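Local coordinates for AtGH3.15 acyl acid amido synthetase (Arabidopsis thaliana, PDB 6E1Q), which catalyses the ATP-dependent conjugation of the auxin precursor indole-3-butyric acid, and of the herbicide 4-(2,4-dichlorophenoxy)butanoate, with glutamine, at residues A[162-167]-A[186-191]; A[144-149]-A[196-201]; A[92-97]-A[107-112]. All coordinates share one frame; numbering follows the deposited sequence.

Interaction 1: A[162-167]-A[186-191]; sequences MVTSFL and HAITTC. With CFA ((2,4-dichlorophenoxy)acetic acid), chain D.
T164 and I188 mark the closest backbone approach, with CA of T164 and CA of I188 5.5 Å apart. Segment 162-167 is the first part of helix 162-172. Segment 186-191 belongs to the irregular link between strand 181-183 and helix 194-207. The helix meets this link through T164 and L167, one turn apart. T164 has OG1 anti to its carbonyl carbon (chi1 -64°), and this oxygen lies 3.1 Å from O of A187. OG1 of T164 is also hydrogen-bonded to OG1 of T161. The methyl of the same residue takes the other branch: T164 CG2 lies 4.0 Å from CA of I188. L167 adds an apolar touch, its CD1 3.8 Å from CB of A187. I188 sends its side chain back to the helix, where I188 CD1 is 4.1 Å from C of L167. V163 and F166 serve the ligand instead. CG2 of V163 touches chlorine CL3 of the chain D (2,4-dichlorophenoxy)acetic acid at 3.5 Å. With CG anti to the backbone N (chi1 -172°), the F166 ring heads off toward this ligand. The ligand lies over one face of the ring, offset toward the rim, with F166 CD2 3.6 Å from the ligand's C3'. An alanine in place of F166 would probably leave one face of the chlorinated ring without its aromatic cover and open a gap there. I119 and S122 of helix 112-132 also touch the F166 side chain. Helix 162-172 thus meets the link on one side and the ligand on another. The contact with the link is mostly apolar, with one threonine hydroxyl close to a carbonyl oxygen. The pocket residues V163 and F166 offer hydrocarbon and aromatic surface suited to the dichlorophenyl group.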
loop_
_atom_site.group_PDB
_atom_site.type_symbol
_atom_site.label_atom_id
_atom_site.label_comp_id
_atom_site.label_asym_id
_atom_site.label_seq_id
_atom_site.Cartn_x
_atom_site.Cartn_y
_atom_site.Cartn_z
ATOM N N MET A 162 9.925 -4.806 4.105
ATOM C CA MET A 162 9.334 -5.146 5.396
ATOM C C MET A 162 8.542 -6.447 5.318
ATOM O O MET A 162 8.607 -7.282 6.237
ATOM C CB MET A 162 8.444 -4.003 5.878
ATOM C CG MET A 162 7.600 -4.385 7.062
ATOM S SD MET A 162 8.626 -4.317 8.535
ATOM C CE MET A 162 8.406 -5.961 9.202
ATOM N N VAL A 163 7.790 -6.637 4.230
ATOM C CA VAL A 163 7.036 -7.878 4.053
ATOM C C VAL A 163 7.975 -9.078 4.070
ATOM O O VAL A 163 7.750 -10.055 4.796
ATOM C CB VAL A 163 6.216 -7.824 2.754
ATOM C CG1 VAL A 163 5.610 -9.172 2.488
ATOM C CG2 VAL A 163 5.138 -6.734 2.865
ATOM N N THR A 164 9.053 -9.022 3.277
ATOM C CA THR A 164 9.987 -10.146 3.265
ATOM C C THR A 164 10.556 -10.391 4.655
ATOM O O THR A 164 10.636 -11.535 5.111
ATOM C CB THR A 164 11.120 -9.902 2.276
ATOM O OG1 THR A 164 10.597 -9.823 0.947
ATOM C CG2 THR A 164 12.135 -11.014 2.367
ATOM N N SER A 165 10.952 -9.317 5.348
ATOM C CA SER A 165 11.499 -9.471 6.691
ATOM C C SER A 165 10.467 -10.079 7.630
ATOM O O SER A 165 10.796 -10.938 8.462
ATOM C CB SER A 165 11.959 -8.113 7.229
ATOM O OG SER A 165 13.030 -7.628 6.450
ATOM N N PHE A 166 9.214 -9.628 7.512
ATOM C CA PHE A 166 8.136 -10.167 8.331
ATOM C C PHE A 166 7.940 -11.658 8.064
ATOM O O PHE A 166 7.955 -12.473 8.992
ATOM C CB PHE A 166 6.853 -9.377 8.056
ATOM C CG PHE A 166 5.711 -9.719 8.970
ATOM C CD1 PHE A 166 5.569 -9.079 10.195
ATOM C CD2 PHE A 166 4.756 -10.653 8.593
ATOM C CE1 PHE A 166 4.508 -9.381 11.035
ATOM C CE2 PHE A 166 3.693 -10.964 9.431
ATOM C CZ PHE A 166 3.573 -10.327 10.652
ATOM N N LEU A 167 7.791 -12.033 6.792
ATOM C CA LEU A 167 7.569 -13.435 6.441
ATOM C C LEU A 167 8.768 -14.297 6.803
ATOM O O LEU A 167 8.621 -15.380 7.388
ATOM C CB LEU A 167 7.259 -13.559 4.947
ATOM C CG LEU A 167 5.972 -12.854 4.543
ATOM C CD1 LEU A 167 5.717 -13.029 3.052
ATOM C CD2 LEU A 167 4.805 -13.393 5.380
ATOM N N HIS A 186 8.942 -17.439 -3.655
ATOM C CA HIS A 186 9.703 -16.242 -3.970
ATOM C C HIS A 186 9.263 -15.022 -3.171
ATOM O O HIS A 186 9.583 -13.894 -3.557
ATOM C CB HIS A 186 9.615 -15.949 -5.462
ATOM C CG HIS A 186 10.114 -17.066 -6.316
ATOM N ND1 HIS A 186 11.423 -17.491 -6.282
ATOM C CD2 HIS A 186 9.482 -17.858 -7.212
ATOM C CE1 HIS A 186 11.579 -18.492 -7.129
ATOM N NE2 HIS A 186 10.416 -18.733 -7.708
ATOM N N ALA A 187 8.543 -15.219 -2.066
ATOM C CA ALA A 187 8.333 -14.115 -1.136
ATOM C C ALA A 187 9.603 -13.789 -0.360
ATOM O O ALA A 187 9.802 -12.638 0.045
ATOM C CB ALA A 187 7.202 -14.440 -0.171
ATOM N N ILE A 188 10.465 -14.778 -0.140
ATOM C CA ILE A 188 11.737 -14.588 0.547
ATOM C C ILE A 188 12.919 -14.773 -0.405
ATOM O O ILE A 188 13.788 -13.904 -0.504
ATOM C CB ILE A 188 11.851 -15.526 1.771
ATOM C CG1 ILE A 188 10.679 -15.294 2.735
ATOM C CG2 ILE A 188 13.189 -15.321 2.491
ATOM C CD1 ILE A 188 10.450 -16.435 3.724
ATOM N N THR A 189 12.960 -15.895 -1.126
ATOM C CA THR A 189 14.041 -16.150 -2.072
ATOM C C THR A 189 13.772 -15.421 -3.382
ATOM O O THR A 189 12.721 -15.602 -4.006
ATOM C CB THR A 189 14.212 -17.651 -2.332
ATOM O OG1 THR A 189 14.435 -18.333 -1.093
ATOM C CG2 THR A 189 15.409 -17.902 -3.261
ATOM N N THR A 190 14.736 -14.609 -3.797
ATOM C CA THR A 190 14.618 -13.785 -4.990
ATOM C C THR A 190 14.433 -14.627 -6.262
ATOM O O THR A 190 14.926 -15.755 -6.374
ATOM C CB THR A 190 15.861 -12.885 -5.072
ATOM O OG1 THR A 190 15.735 -11.809 -4.128
ATOM C CG2 THR A 190 16.120 -12.348 -6.466
ATOM N N CYS A 191 13.665 -14.074 -7.208
ATOM C CA CYS A 191 13.546 -14.632 -8.557
ATOM C C CYS A 191 13.400 -13.465 -9.520
ATOM O O CYS A 191 12.398 -12.746 -9.460
ATOM C CB CYS A 191 12.354 -15.585 -8.681
ATOM S SG CYS A 191 12.032 -16.213 -10.392
HETATM C C1 CFA D . 2.006 -3.572 7.667
HETATM C C2 CFA D . 1.791 -4.954 7.041
HETATM C "C1'" CFA D . 1.658 -7.237 7.758
HETATM C "C2'" CFA D . 2.377 -8.037 6.875
HETATM C "C3'" CFA D . 1.970 -9.345 6.640
HETATM C "C4'" CFA D . 0.853 -9.854 7.287
HETATM C "C5'" CFA D . 0.145 -9.058 8.169
HETATM CL CL3 CFA D . 3.823 -7.397 6.037
HETATM C "C6'" CFA D . 0.549 -7.757 8.405
HETATM O O1 CFA D . 1.648 -3.377 8.854
HETATM O O2 CFA D . 2.529 -2.623 7.019
HETATM O "O1'" CFA D . 2.044 -5.915 8.030
HETATM CL CL4 CFA D . 0.315 -11.534 7.001
#

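Interaction 2: A[144-149]-A[196-201]. With CFA ((2,4-dichlorophenoxy)acetic acid), chain C.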
loop_
_atom_site.group_PDB
_atom_site.type_symbol
_atom_site.label_atom_id
_atom_site.label_comp_id
_atom_site.label_asym_id
_atom_site.label_seq_id
_atom_site.Cartn_x
_atom_site.Cartn_y
_atom_site.Cartn_z
ATOM N N PHE A 144 -0.257 -12.978 -2.299
ATOM C CA PHE A 144 0.355 -12.718 -3.590
ATOM C C PHE A 144 1.448 -11.689 -3.365
ATOM O O PHE A 144 1.185 -10.501 -3.203
ATOM C CB PHE A 144 -0.687 -12.254 -4.598
ATOM C CG PHE A 144 -1.746 -13.284 -4.866
ATOM C CD1 PHE A 144 -1.424 -14.469 -5.494
ATOM C CD2 PHE A 144 -3.050 -13.076 -4.468
ATOM C CE1 PHE A 144 -2.384 -15.426 -5.745
ATOM C CE2 PHE A 144 -4.020 -14.027 -4.712
ATOM C CZ PHE A 144 -3.678 -15.209 -5.360
ATOM N N TYR A 145 2.683 -12.156 -3.359
ATOM C CA TYR A 145 3.813 -11.294 -3.071
ATOM C C TYR A 145 5.038 -12.020 -3.564
ATOM O O TYR A 145 5.215 -13.197 -3.242
ATOM C CB TYR A 145 3.960 -11.022 -1.568
ATOM C CG TYR A 145 5.072 -10.029 -1.286
ATOM C CD1 TYR A 145 4.834 -8.668 -1.377
ATOM C CD2 TYR A 145 6.363 -10.450 -0.964
ATOM C CE1 TYR A 145 5.826 -7.751 -1.134
ATOM C CE2 TYR A 145 7.380 -9.524 -0.729
ATOM C CZ TYR A 145 7.098 -8.175 -0.822
ATOM O OH TYR A 145 8.057 -7.211 -0.597
ATOM N N PHE A 146 5.887 -11.334 -4.315
ATOM C CA PHE A 146 7.191 -11.926 -4.556
ATOM C C PHE A 146 8.213 -10.823 -4.790
ATOM O O PHE A 146 7.868 -9.692 -5.127
ATOM C CB PHE A 146 7.160 -12.950 -5.704
ATOM C CG PHE A 146 6.442 -12.486 -6.940
ATOM C CD1 PHE A 146 7.055 -11.619 -7.834
ATOM C CD2 PHE A 146 5.170 -12.961 -7.235
ATOM C CE1 PHE A 146 6.406 -11.215 -8.991
ATOM C CE2 PHE A 146 4.513 -12.554 -8.393
ATOM C CZ PHE A 146 5.132 -11.681 -9.268
ATOM N N VAL A 147 9.476 -11.161 -4.553
ATOM C CA VAL A 147 10.584 -10.220 -4.645
ATOM C C VAL A 147 11.513 -10.652 -5.773
ATOM O O VAL A 147 11.783 -11.847 -5.943
ATOM C CB VAL A 147 11.337 -10.112 -3.302
ATOM C CG1 VAL A 147 11.692 -11.484 -2.781
ATOM C CG2 VAL A 147 12.597 -9.303 -3.476
ATOM N N THR A 148 11.995 -9.677 -6.545
ATOM C CA THR A 148 12.789 -9.944 -7.737
ATOM C C THR A 148 14.272 -9.657 -7.558
ATOM O O THR A 148 15.067 -10.068 -8.413
ATOM C CB THR A 148 12.262 -9.125 -8.925
ATOM O OG1 THR A 148 12.504 -7.729 -8.698
ATOM C CG2 THR A 148 10.773 -9.356 -9.090
ATOM N N ARG A 149 14.657 -8.966 -6.488
ATOM C CA ARG A 149 16.057 -8.740 -6.165
ATOM C C ARG A 149 16.156 -8.170 -4.756
ATOM O O ARG A 149 15.176 -7.670 -4.184
ATOM C CB ARG A 149 16.740 -7.798 -7.172
ATOM C CG ARG A 149 16.224 -6.386 -7.105
ATOM C CD ARG A 149 16.985 -5.404 -8.000
ATOM N NE ARG A 149 16.687 -4.054 -7.524
ATOM C CZ ARG A 149 16.875 -2.932 -8.208
ATOM N NH1 ARG A 149 17.378 -2.965 -9.439
ATOM N NH2 ARG A 149 16.542 -1.770 -7.648
ATOM N N GLN A 196 7.932 -16.477 -14.134
ATOM C CA GLN A 196 8.022 -17.764 -13.450
ATOM C C GLN A 196 7.473 -17.678 -12.036
ATOM O O GLN A 196 6.780 -18.594 -11.568
ATOM C CB GLN A 196 9.466 -18.255 -13.403
ATOM C CG GLN A 196 10.067 -18.515 -14.761
ATOM C CD GLN A 196 11.413 -19.186 -14.658
ATOM O OE1 GLN A 196 11.559 -20.235 -14.018
ATOM N NE2 GLN A 196 12.411 -18.578 -15.278
ATOM N N SER A 197 7.780 -16.586 -11.336
ATOM C CA SER A 197 7.358 -16.489 -9.945
ATOM C C SER A 197 5.837 -16.365 -9.840
ATOM O O SER A 197 5.209 -17.057 -9.027
ATOM C CB SER A 197 8.059 -15.310 -9.263
ATOM O OG SER A 197 7.680 -14.091 -9.882
ATOM N N MET A 198 5.223 -15.498 -10.655
ATOM C CA MET A 198 3.760 -15.399 -10.630
ATOM C C MET A 198 3.113 -16.730 -11.029
ATOM O O MET A 198 2.084 -17.134 -10.464
ATOM C CB MET A 198 3.295 -14.277 -11.559
ATOM C CG MET A 198 1.773 -14.206 -11.716
ATOM S SD MET A 198 0.978 -13.630 -10.181
ATOM C CE MET A 198 1.222 -11.851 -10.361
ATOM N N TYR A 199 3.716 -17.431 -11.993
ATOM C CA TYR A 199 3.154 -18.701 -12.444
ATOM C C TYR A 199 3.164 -19.736 -11.319
ATOM O O TYR A 199 2.152 -20.396 -11.054
ATOM C CB TYR A 199 3.918 -19.200 -13.684
ATOM C CG TYR A 199 3.333 -20.468 -14.316
ATOM C CD1 TYR A 199 3.637 -21.722 -13.808
ATOM C CD2 TYR A 199 2.462 -20.395 -15.406
ATOM C CE1 TYR A 199 3.104 -22.884 -14.379
ATOM C CE2 TYR A 199 1.922 -21.546 -15.979
ATOM C CZ TYR A 199 2.247 -22.787 -15.458
ATOM O OH TYR A 199 1.725 -23.940 -16.013
ATOM N N CYS A 200 4.294 -19.878 -10.621
ATOM C CA CYS A 200 4.379 -20.917 -9.593
ATOM C C CYS A 200 3.483 -20.600 -8.407
ATOM O O CYS A 200 2.865 -21.500 -7.824
ATOM C CB CYS A 200 5.825 -21.087 -9.134
ATOM S SG CYS A 200 6.898 -21.721 -10.454
ATOM N N GLN A 201 3.425 -19.325 -8.027
ATOM C CA GLN A 201 2.591 -18.907 -6.908
ATOM C C GLN A 201 1.109 -19.142 -7.193
ATOM O O GLN A 201 0.357 -19.561 -6.306
ATOM C CB GLN A 201 2.908 -17.438 -6.616
ATOM C CG GLN A 201 1.785 -16.538 -6.216
ATOM C CD GLN A 201 2.321 -15.290 -5.518
ATOM O OE1 GLN A 201 2.778 -15.352 -4.379
ATOM N NE2 GLN A 201 2.314 -14.163 -6.227
HETATM C C1 CFA C . -2.658 -11.207 4.765
HETATM C C2 CFA C . -2.210 -10.045 5.647
HETATM C "C1'" CFA C . -1.073 -8.780 3.973
HETATM C "C2'" CFA C . -0.947 -7.647 3.181
HETATM C "C3'" CFA C . 0.073 -7.571 2.265
HETATM C "C4'" CFA C . 0.956 -8.613 2.138
HETATM C "C5'" CFA C . 0.852 -9.740 2.916
HETATM CL CL3 CFA C . -2.064 -6.261 3.292
HETATM C "C6'" CFA C . -0.164 -9.818 3.838
HETATM O O1 CFA C . -2.396 -12.391 5.100
HETATM O O2 CFA C . -3.265 -10.973 3.694
HETATM O "O1'" CFA C . -2.112 -8.861 4.906
HETATM CL CL4 CFA C . 2.250 -8.483 0.947
HETATM O O HOH W 1 9.897 -12.593 -8.029
#
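The F146 ring has S197 over one face and the amide of Q201 at its edge. In one of the two conformers of S197, OG sits 3.2 Å above the F146 ring plane, over its centre, and S197 CB makes a CH-pi contact with the same ring. Q201 NE2 lies near the F146 ring plane, 3.3 Å from CD2 of F146. The same NE2 also meets the edge of the F144 ring, 3.8 Å from CD1 of F144. The F144 ring and the Q201 amide stand almost perpendicular, with planes 87° apart. M198 adds a Met-aromatic contact, its SD at the F146 edge and 5.5 Å from the ring centroid. These contacts seat the loop after strand 140-143 on helix 194-207, which the C200-C255 disulfide ties to helix 253-258. Through Y145 this loop lines the ligand pocket of the GH3 N-terminal domain. Q201 OE1 takes a weak, nearly straight hydrogen bond from Y145 N at 3.4 Å. In the same S197 conformer, OG is hydrogen-bonded to O of T194. Y145 points its CB away from the helix, and its CD1 touches chlorine CL4 of the chain C (2,4-dichlorophenoxy)acetic acid at 3.5 Å.

Interaction 3: A[92-97]-A[107-112]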
loop_
_atom_site.group_PDB
_atom_site.type_symbol
_atom_site.label_atom_id
_atom_site.label_comp_id
_atom_site.label_asym_id
_atom_site.label_seq_id
_atom_site.Cartn_x
_atom_site.Cartn_y
_atom_site.Cartn_z
ATOM N N SER A 92 19.508 -4.873 12.401
ATOM C CA SER A 92 19.612 -6.206 11.810
ATOM C C SER A 92 19.372 -6.222 10.305
ATOM O O SER A 92 19.869 -7.126 9.628
ATOM C CB SER A 92 18.651 -7.179 12.493
ATOM O OG SER A 92 17.338 -6.689 12.417
ATOM N N VAL A 93 18.616 -5.256 9.763
ATOM C CA VAL A 93 18.412 -5.125 8.320
ATOM C C VAL A 93 18.116 -3.668 8.027
ATOM O O VAL A 93 17.680 -2.922 8.903
ATOM C CB VAL A 93 17.246 -5.992 7.754
ATOM C CG1 VAL A 93 17.656 -7.430 7.590
ATOM C CG2 VAL A 93 15.977 -5.852 8.615
ATOM N N LEU A 94 18.344 -3.257 6.780
ATOM C CA LEU A 94 17.723 -2.038 6.290
ATOM C C LEU A 94 16.535 -2.377 5.408
ATOM O O LEU A 94 16.620 -3.254 4.549
ATOM C CB LEU A 94 18.685 -1.137 5.521
ATOM C CG LEU A 94 19.970 -0.745 6.232
ATOM C CD1 LEU A 94 20.925 -0.046 5.297
ATOM C CD2 LEU A 94 19.582 0.150 7.403
ATOM N N LEU A 95 15.447 -1.660 5.615
ATOM C CA LEU A 95 14.219 -1.883 4.875
ATOM C C LEU A 95 14.137 -0.919 3.695
ATOM O O LEU A 95 14.307 0.292 3.869
ATOM C CB LEU A 95 13.015 -1.697 5.793
ATOM C CG LEU A 95 12.851 -2.685 6.953
ATOM C CD1 LEU A 95 11.578 -2.373 7.736
ATOM C CD2 LEU A 95 12.839 -4.144 6.509
ATOM N N THR A 96 13.923 -1.457 2.492
ATOM C CA THR A 96 13.699 -0.628 1.318
ATOM C C THR A 96 12.220 -0.281 1.247
ATOM O O THR A 96 11.384 -1.163 1.044
ATOM C CB THR A 96 14.135 -1.340 0.047
ATOM O OG1 THR A 96 15.493 -1.740 0.192
ATOM C CG2 THR A 96 14.044 -0.403 -1.103
ATOM N N SER A 97 11.914 0.993 1.388
ATOM C CA SER A 97 10.539 1.452 1.452
ATOM C C SER A 97 10.074 1.904 0.073
ATOM O O SER A 97 10.882 2.240 -0.798
ATOM C CB SER A 97 10.420 2.592 2.470
ATOM O OG SER A 97 9.332 3.441 2.193
ATOM N N LEU A 107 15.973 3.967 2.892
ATOM C CA LEU A 107 16.516 2.827 3.619
ATOM C C LEU A 107 16.291 3.078 5.105
ATOM O O LEU A 107 16.784 4.068 5.653
ATOM C CB LEU A 107 18.004 2.627 3.302
ATOM C CG LEU A 107 18.379 2.353 1.838
ATOM C CD1 LEU A 107 19.856 2.023 1.729
ATOM C CD2 LEU A 107 17.534 1.213 1.241
ATOM N N ILE A 108 15.522 2.211 5.745
ATOM C CA ILE A 108 15.074 2.436 7.113
ATOM C C ILE A 108 15.650 1.353 8.027
ATOM O O ILE A 108 15.410 0.161 7.807
ATOM C CB ILE A 108 13.540 2.465 7.197
ATOM C CG1 ILE A 108 12.978 3.638 6.372
ATOM C CG2 ILE A 108 13.092 2.582 8.645
ATOM C CD1 ILE A 108 13.416 5.001 6.871
ATOM N N PRO A 109 16.397 1.717 9.068
ATOM C CA PRO A 109 16.911 0.706 10.006
ATOM C C PRO A 109 15.788 -0.040 10.708
ATOM O O PRO A 109 14.741 0.533 11.015
ATOM C CB PRO A 109 17.734 1.528 11.006
ATOM C CG PRO A 109 18.055 2.805 10.279
ATOM C CD PRO A 109 16.876 3.072 9.381
ATOM N N LEU A 110 16.026 -1.336 10.961
ATOM C CA LEU A 110 15.136 -2.178 11.752
ATOM C C LEU A 110 15.979 -3.012 12.707
ATOM O O LEU A 110 16.915 -3.692 12.278
ATOM C CB LEU A 110 14.291 -3.091 10.855
ATOM C CG LEU A 110 13.295 -4.024 11.553
ATOM C CD1 LEU A 110 12.218 -3.223 12.271
ATOM C CD2 LEU A 110 12.663 -5.011 10.565
ATOM N N THR A 111 15.668 -2.945 13.998
ATOM C CA THR A 111 16.274 -3.847 14.968
ATOM C C THR A 111 15.449 -5.135 15.094
ATOM O O THR A 111 14.256 -5.186 14.763
ATOM C CB THR A 111 16.408 -3.176 16.340
ATOM O OG1 THR A 111 15.106 -2.881 16.860
ATOM C CG2 THR A 111 17.187 -1.879 16.230
ATOM N N THR A 112 16.116 -6.187 15.576
ATOM C CA THR A 112 15.477 -7.493 15.735
ATOM C C THR A 112 14.323 -7.431 16.736
ATOM O O THR A 112 13.261 -8.032 16.517
ATOM C CB THR A 112 16.528 -8.525 16.166
ATOM O OG1 THR A 112 17.356 -8.864 15.046
ATOM C CG2 THR A 112 15.875 -9.798 16.702
#
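L110 reaches from strand 105-111 to two residues of strand 91-97. Its CB lies 3.9 Å from CG2 of V93 and is equally near O of V93. With CG anti to the backbone N (chi1 -179°), the branch carries CD2 on to V93 and L95. At this tip, L110 CD2 touches V93 CG2 and also comes within 4.0 Å of CD1 of L95. V93 and L110 lie side by side and point the same way. L95 shares this face, which is backed by M162 and S165 of helix 162-172. On the other face CD2 of L94 is 3.8 Å from CA of P109. T96 and L107 run side by side there. The backbones pair antiparallel. L95 and I108 form two hydrogen bonds, with L95 N 2.8 Å from O of I108. L110 N bonds to O of V93. At the S92 end, O of L110 is gripped by two donors of one residue. S92 N is 2.9 Å from O of L110. S92 OG is 3.0 Å from the same L110 O and above its carbonyl plane. V93 N adds a weak bond to this oxygen. T111 then caps helix 112-132, its OG1 bonded to N of D114. S92 and V93 both facing L110 make a classic beta bulge in a beta hairpin, whose turn-side end carries the ATP-binding S97.

How the interactions relate
All three contacts lie in the N-terminal domain. Interactions 1 and 2 are buried; interaction 3 is partly buried and is exposed at T112. The loops of interactions 1 and 2 are neighbours: O of H186 and N of C191 probably bond to N and O of V147. Along the chain, interaction 1 is nested within the loop closed by interaction 2. Helix 162-172 of interaction 1 also lies against the sheet of interaction 3. Interactions 2 and 3 do not touch. Backbone pairing dominates interaction 3, aromatic edges and faces interaction 2; small apolar touches and one hydroxyl mark interaction 1. Both interactions 1 and 2 also reach a bound (2,4-dichlorophenoxy)acetic acid, each a different copy.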